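Local coordinates for DUF5638 domain-containing protein (Legionella pneumophila subsp. pneumophila, PDB 5L1A) that is of unknown function but belongs to the DUF5638 family and is probably membrane-associated, the helical piece described here being its N-terminal part, at the 5-amino-2,4,6-triiodobenzene-1,3-dicarboxylic acid site. Numbering follows the deposited sequence.

The 5-amino-2,4,6-triiodobenzene-1,3-dicarboxylic acid site. Residues 45, 49, 61-62, 65, 68, 89-90, 93-96. With I3C (5-amino-2,4,6-triiodobenzene-1,3-dicarboxylic acid), chain B; I3C (5-amino-2,4,6-triiodobenzene-1,3-dicarboxylic acid), chain C; I3C (5-amino-2,4,6-triiodobenzene-1,3-dicarboxylic acid), chain D.
This is a surface groove in the helical DUF5638 region, running between helices 33-51 and 56-77 and the loop that joins helix 83-90 to helix 97-110. It holds triiodinated I3C molecules, most likely a heavy-atom phasing reagent added for crystallography rather than a natural ligand. The I3C molecules of chains B and D are poorly ordered; that of chain C is barely touched by the protein. Thr93 makes the clearest polar contact with the chain B I3C. Its OG1 sits in the crowded position between backbone N and carbonyl carbon (chi1 44°) and donates to carboxylate O12 of that I3C at 2.6 Å. The same rotation lays methyl CG2 over the iodinated ring, 3.5 Å from its centroid, so one side chain grips an acid group and covers a face. Ile90 packs CG2 alongside I2 of the same molecule at 3.7 Å. At the other end Glu61, extended with CG anti to the backbone N, turns OE2 towards both O8 and O9 of the second acid group, O8 the nearer at 3.0 Å; if the contact is real, one acid may be protonated. Glu65 also runs out extended from helix 56-77 (chi1 -176°) and contacts both ligands: CG lies against I1 of the chain B I3C, while OE1 accepts from amino N13 of the chain D I3C at 3.1 Å through its syn lone pair, a bent bond (135° at H). Its OE2 reaches Thr94 OG1 through a water. Around the chain D I3C, Ala49 CB and Phe45 CE1 and CZ pack against I2, CE1 at 3.9 Å. Across from them the Glu95 carboxylate rests against I1, CD at 3.7 Å, and a water links Ser96 N to carboxylate O11.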
loop_
_atom_site.group_PDB
_atom_site.type_symbol
_atom_site.label_atom_id
_atom_site.label_comp_id
_atom_site.label_asym_id
_atom_site.label_seq_id
_atom_site.Cartn_x
_atom_site.Cartn_y
_atom_site.Cartn_z
ATOM N N PHE A 45 -3.947 4.727 4.183
ATOM C CA PHE A 45 -3.580 3.673 5.128
ATOM C C PHE A 45 -2.065 3.561 5.288
ATOM O O PHE A 45 -1.555 3.482 6.410
ATOM C CB PHE A 45 -4.174 2.337 4.677
ATOM C CG PHE A 45 -3.665 1.154 5.451
ATOM C CD1 PHE A 45 -4.198 0.837 6.685
ATOM C CD2 PHE A 45 -2.654 0.353 4.941
ATOM C CE1 PHE A 45 -3.729 -0.250 7.399
ATOM C CE2 PHE A 45 -2.183 -0.736 5.653
ATOM C CZ PHE A 45 -2.722 -1.035 6.882
ATOM N N ALA A 49 0.267 5.127 8.355
ATOM C CA ALA A 49 0.992 4.148 9.157
ATOM C C ALA A 49 2.467 4.507 9.265
ATOM O O ALA A 49 3.089 4.279 10.307
ATOM C CB ALA A 49 0.822 2.748 8.570
ATOM N N GLU A 61 9.677 -1.005 7.877
ATOM C CA GLU A 61 8.761 -2.129 7.699
ATOM C C GLU A 61 7.480 -1.695 6.994
ATOM O O GLU A 61 6.916 -2.455 6.198
ATOM C CB GLU A 61 8.443 -2.774 9.049
ATOM C CG GLU A 61 7.585 -4.029 8.945
ATOM C CD GLU A 61 7.380 -4.728 10.280
ATOM O OE1 GLU A 61 7.971 -4.287 11.291
ATOM O OE2 GLU A 61 6.627 -5.724 10.316
ATOM N N VAL A 62 7.008 -0.478 7.272
ATOM C CA VAL A 62 5.823 0.036 6.592
ATOM C C VAL A 62 6.132 0.339 5.132
ATOM O O VAL A 62 5.333 0.037 4.237
ATOM C CB VAL A 62 5.291 1.280 7.326
ATOM C CG1 VAL A 62 4.164 1.929 6.538
ATOM C CG2 VAL A 62 4.824 0.909 8.722
ATOM N N GLU A 65 6.241 -2.797 3.338
ATOM C CA GLU A 65 4.905 -3.365 3.199
ATOM C C GLU A 65 4.134 -2.681 2.077
ATOM O O GLU A 65 3.413 -3.340 1.320
ATOM C CB GLU A 65 4.145 -3.255 4.520
ATOM C CG GLU A 65 2.772 -3.902 4.501
ATOM C CD GLU A 65 1.862 -3.359 5.584
ATOM O OE1 GLU A 65 2.174 -2.279 6.126
ATOM O OE2 GLU A 65 0.837 -4.007 5.890
ATOM N N ASN A 68 5.606 -4.038 -1.294
ATOM C CA ASN A 68 5.082 -5.355 -1.644
ATOM C C ASN A 68 3.639 -5.259 -2.118
ATOM O O ASN A 68 3.235 -5.973 -3.044
ATOM C CB ASN A 68 5.189 -6.307 -0.451
ATOM C CG ASN A 68 6.625 -6.627 -0.082
ATOM O OD1 ASN A 68 7.496 -6.719 -0.947
ATOM N ND2 ASN A 68 6.878 -6.801 1.211
ATOM N N THR A 89 -1.090 -13.631 -0.082
ATOM C CA THR A 89 0.317 -13.298 0.107
ATOM C C THR A 89 0.551 -12.463 1.359
ATOM O O THR A 89 1.627 -12.548 1.960
ATOM C CB THR A 89 0.846 -12.552 -1.120
ATOM O OG1 THR A 89 0.492 -13.270 -2.306
ATOM C CG2 THR A 89 2.353 -12.430 -1.055
ATOM N N ILE A 90 -0.429 -11.657 1.774
ATOM C CA ILE A 90 -0.214 -10.680 2.837
ATOM C C ILE A 90 -1.209 -10.805 3.979
ATOM O O ILE A 90 -1.122 -10.034 4.937
ATOM C CB ILE A 90 -0.216 -9.239 2.282
ATOM C CG1 ILE A 90 -1.403 -9.002 1.343
ATOM C CG2 ILE A 90 1.090 -8.950 1.553
ATOM C CD1 ILE A 90 -2.701 -8.653 2.040
ATOM N N THR A 93 0.433 -11.575 7.524
ATOM C CA THR A 93 1.275 -10.514 8.052
ATOM C C THR A 93 0.525 -9.201 8.222
ATOM O O THR A 93 1.131 -8.200 8.620
ATOM C CB THR A 93 2.491 -10.305 7.143
ATOM O OG1 THR A 93 2.075 -10.315 5.773
ATOM C CG2 THR A 93 3.521 -11.405 7.368
ATOM N N THR A 94 -0.772 -9.184 7.929
ATOM C CA THR A 94 -1.619 -8.013 8.115
ATOM C C THR A 94 -2.426 -8.227 9.389
ATOM O O THR A 94 -3.303 -9.095 9.438
ATOM C CB THR A 94 -2.536 -7.808 6.912
ATOM O OG1 THR A 94 -1.765 -7.857 5.702
ATOM C CG2 THR A 94 -3.252 -6.468 7.011
ATOM N N GLU A 95 -2.127 -7.438 10.423
ATOM C CA GLU A 95 -2.737 -7.678 11.724
ATOM C C GLU A 95 -4.145 -7.102 11.804
ATOM O O GLU A 95 -5.078 -7.789 12.230
ATOM C CB GLU A 95 -1.853 -7.106 12.830
ATOM C CG GLU A 95 -0.454 -7.691 12.821
ATOM C CD GLU A 95 0.226 -7.589 14.163
ATOM O OE1 GLU A 95 -0.467 -7.281 15.152
ATOM O OE2 GLU A 95 1.452 -7.817 14.226
ATOM N N SER A 96 -4.315 -5.848 11.396
ATOM C CA SER A 96 -5.623 -5.214 11.461
ATOM C C SER A 96 -6.585 -5.880 10.484
ATOM O O SER A 96 -6.284 -6.019 9.292
ATOM C CB SER A 96 -5.504 -3.724 11.151
ATOM O OG SER A 96 -6.779 -3.114 11.077
HETATM I I3 I3C B . 8.327 -11.017 7.111
HETATM I I2 I3C B . 4.383 -10.384 2.446
HETATM I I1 I3C B . 4.262 -6.385 7.099
HETATM O O8 I3C B . 7.684 -7.521 8.174
HETATM O O9 I3C B . 6.191 -8.741 9.216
HETATM C C10 I3C B . 3.421 -7.791 4.255
HETATM N N13 I3C B . 6.761 -11.565 4.296
HETATM C C1 I3C B . 6.193 -8.795 6.852
HETATM C C6 I3C B . 6.765 -9.993 6.196
HETATM C C5 I3C B . 6.240 -10.470 4.899
HETATM C C4 I3C B . 5.132 -9.730 4.267
HETATM C C3 I3C B . 4.548 -8.533 4.905
HETATM C C2 I3C B . 5.084 -8.071 6.198
HETATM C C7 I3C B . 6.726 -8.322 8.167
HETATM O O11 I3C B . 3.689 -6.931 3.392
HETATM O O12 I3C B . 2.246 -8.057 4.598
HETATM I I3 I3C C . 7.928 -12.362 16.572
HETATM I I2 I3C C . 8.085 -17.253 12.829
HETATM I I1 I3C C . 6.349 -11.677 10.677
HETATM O O8 I3C C . 7.853 -10.057 13.594
HETATM O O9 I3C C . 5.769 -10.516 14.059
HETATM C C10 I3C C . 7.033 -14.920 10.614
HETATM N N13 I3C C . 8.332 -15.411 15.492
HETATM C C1 I3C C . 7.194 -12.337 13.561
HETATM C C6 I3C C . 7.650 -13.190 14.682
HETATM C C5 I3C C . 7.912 -14.633 14.464
HETATM C C4 I3C C . 7.711 -15.217 13.113
HETATM C C3 I3C C . 7.254 -14.359 11.987
HETATM C C2 I3C C . 6.992 -12.921 12.223
HETATM C C7 I3C C . 6.924 -10.878 13.754
HETATM O O11 I3C C . 6.009 -15.599 10.409
HETATM O O12 I3C C . 7.851 -14.683 9.703
HETATM I I3 I3C D . 3.692 -3.022 8.794
HETATM I I2 I3C D . -1.322 0.403 10.386
HETATM I I1 I3C D . 0.802 -3.978 14.128
HETATM O O8 I3C D . 4.010 -4.082 12.404
HETATM O O9 I3C D . 2.770 -5.511 11.311
HETATM C C10 I3C D . -1.128 -1.501 12.981
HETATM N N13 I3C D . 1.263 -0.738 8.619
HETATM C C1 I3C D . 2.031 -3.256 11.385
HETATM C C6 I3C D . 2.144 -2.510 10.105
HETATM C C5 I3C D . 1.169 -1.425 9.784
HETATM C C4 I3C D . 0.085 -1.099 10.753
HETATM C C3 I3C D . -0.023 -1.845 12.027
HETATM C C2 I3C D . 0.947 -2.922 12.338
HETATM C C7 I3C D . 3.001 -4.352 11.720
HETATM O O11 I3C D . -2.248 -2.032 12.811
HETATM O O12 I3C D . -0.911 -0.695 13.911
HETATM O O HOH W 1 -2.383 -3.395 10.449
HETATM O O HOH W 2 0.500 -6.490 4.976
HETATM O O HOH W 3 7.164 -5.529 5.630
#